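Local coordinates for protein LRA-12 (Uncultured bacterium, PDB 5AEB) that probably hydrolyses beta-lactam antibiotics, carbapenems among them, as a class B3 metallo-beta-lactamase with two zinc ions in its active site, at residues C40-T45 with L70-T75. Numbering follows the deposited sequence.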
# COMPACT_ATOMS: atom_id res chain seq x y z
N CYS A 40 2.83 -5.67 -2.85
CA CYS A 40 1.57 -6.25 -2.39
C CYS A 40 1.92 -7.20 -1.27
O CYS A 40 2.98 -7.88 -1.30
CB CYS A 40 0.91 -7.03 -3.52
SG CYS A 40 0.71 -6.00 -4.99
N TYR A 41 1.03 -7.28 -0.30
CA TYR A 41 1.31 -8.04 0.90
C TYR A 41 0.18 -8.98 1.20
O TYR A 41 -1.00 -8.67 0.91
CB TYR A 41 1.57 -7.10 2.08
CG TYR A 41 2.69 -6.12 1.81
CD1 TYR A 41 4.03 -6.50 1.94
CD2 TYR A 41 2.41 -4.81 1.41
CE1 TYR A 41 5.06 -5.60 1.68
CE2 TYR A 41 3.42 -3.92 1.12
CZ TYR A 41 4.75 -4.31 1.28
OH TYR A 41 5.76 -3.41 1.00
N LEU A 42 0.54 -10.12 1.75
CA LEU A 42 -0.38 -11.11 2.24
C LEU A 42 -0.13 -11.28 3.74
O LEU A 42 1.01 -11.46 4.19
CB LEU A 42 -0.22 -12.46 1.51
CG LEU A 42 -1.23 -13.57 1.85
CD1 LEU A 42 -2.59 -13.26 1.24
CD2 LEU A 42 -0.77 -14.92 1.35
N ILE A 43 -1.21 -11.19 4.51
CA ILE A 43 -1.19 -11.40 5.95
C ILE A 43 -2.12 -12.59 6.17
O ILE A 43 -3.31 -12.54 5.83
CB ILE A 43 -1.69 -10.15 6.73
CG1 ILE A 43 -0.81 -8.93 6.42
CG2 ILE A 43 -1.70 -10.40 8.23
CD1 ILE A 43 -1.51 -7.63 6.66
N THR A 44 -1.54 -13.67 6.70
CA THR A 44 -2.22 -14.95 6.83
C THR A 44 -2.61 -15.16 8.29
O THR A 44 -1.77 -14.99 9.18
CB THR A 44 -1.29 -16.10 6.38
OG1 THR A 44 -0.10 -16.10 7.19
CG2 THR A 44 -0.87 -15.92 4.93
N THR A 45 -3.88 -15.50 8.54
CA THR A 45 -4.37 -15.73 9.91
C THR A 45 -5.10 -17.04 9.95
O THR A 45 -5.38 -17.63 8.89
CB THR A 45 -5.38 -14.65 10.37
OG1 THR A 45 -6.70 -14.97 9.89
CG2 THR A 45 -4.98 -13.24 9.87
N LEU A 70 3.39 -19.75 -2.16
CA LEU A 70 3.68 -19.81 -0.74
C LEU A 70 2.85 -20.88 -0.03
O LEU A 70 2.93 -21.03 1.19
CB LEU A 70 3.44 -18.46 -0.10
CG LEU A 70 4.26 -17.26 -0.55
CD1 LEU A 70 3.60 -15.99 0.00
CD2 LEU A 70 5.72 -17.37 -0.10
N GLY A 71 2.04 -21.63 -0.77
CA GLY A 71 1.22 -22.68 -0.17
C GLY A 71 0.01 -22.17 0.59
O GLY A 71 -0.50 -22.88 1.46
N PHE A 72 -0.45 -20.96 0.27
CA PHE A 72 -1.75 -20.46 0.74
C PHE A 72 -2.80 -20.54 -0.35
O PHE A 72 -2.48 -20.76 -1.52
CB PHE A 72 -1.65 -19.03 1.33
CG PHE A 72 -0.65 -18.93 2.45
CD1 PHE A 72 -0.95 -19.46 3.71
CD2 PHE A 72 0.60 -18.40 2.23
CE1 PHE A 72 -0.01 -19.42 4.73
CE2 PHE A 72 1.54 -18.34 3.26
CZ PHE A 72 1.23 -18.85 4.51
N LYS A 73 -4.06 -20.39 0.04
CA LYS A 73 -5.18 -20.59 -0.87
C LYS A 73 -5.87 -19.26 -1.13
O LYS A 73 -6.28 -18.56 -0.18
CB LYS A 73 -6.18 -21.56 -0.25
CG LYS A 73 -5.80 -23.02 -0.32
CD LYS A 73 -6.72 -23.86 0.56
CE LYS A 73 -8.17 -23.79 0.10
NZ LYS A 73 -9.01 -24.74 0.89
N LEU A 74 -6.02 -18.94 -2.41
CA LEU A 74 -6.70 -17.71 -2.81
C LEU A 74 -8.14 -17.59 -2.24
O LEU A 74 -8.55 -16.46 -1.89
CB LEU A 74 -6.65 -17.53 -4.33
CG LEU A 74 -7.30 -16.28 -4.89
CD1 LEU A 74 -6.48 -15.03 -4.59
CD2 LEU A 74 -7.57 -16.47 -6.38
N THR A 75 -8.84 -18.74 -2.08
CA THR A 75 -10.19 -18.78 -1.49
C THR A 75 -10.20 -18.53 -0.01
O THR A 75 -11.28 -18.43 0.58
CB THR A 75 -10.94 -20.14 -1.68
OG1 THR A 75 -10.12 -21.24 -1.24
CG2 THR A 75 -11.40 -20.35 -3.10
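The methyl group of Thr44 sits squarely over one face of the Phe72 ring, its CG2 3.5 Å from the ring centroid and only 8° off the ring normal. This is a CH-pi contact: CG2 lies almost equally far from all six ring carbons, with Phe72 CE1 and CZ the nearest, each 3.6 Å from Thr44 CG2. With OG1 set between the backbone N and the carbonyl carbon (chi1 59°), CG2 of Thr44 lies anti to the carbonyl carbon and faces the ring, while OG1 stands farther back, 4.1 Å from Phe72 CZ. Leu42, two residues earlier and on the same side of the strand, adds the second touch. Its CG is anti to the backbone N (chi1 -175°), and the CD2 branch of Leu42 reaches Phe72 CD2 at 3.8 Å, approaching the ring obliquely near the end attached to CB. Within the two segments the ring meets Thr44 and Leu42, and the interface is small, 140 Å² over both segments. Gly71, with positive phi, closes the preceding helix in a Schellman motif, and the next residue, Phe72, directs its side chain toward the strand. Tyr31 of strand 30-32 meets the same ring edge-to-face, and Ile67 of helix 60-69 packs against it as well. Away from the zinc sites, the contact joins the loop between helix 60-69 and strand 77-81 to strand 41-45, which lies between strands 30-32 and 48-52 in the larger mixed sheet of this metallo-beta-lactamase fold.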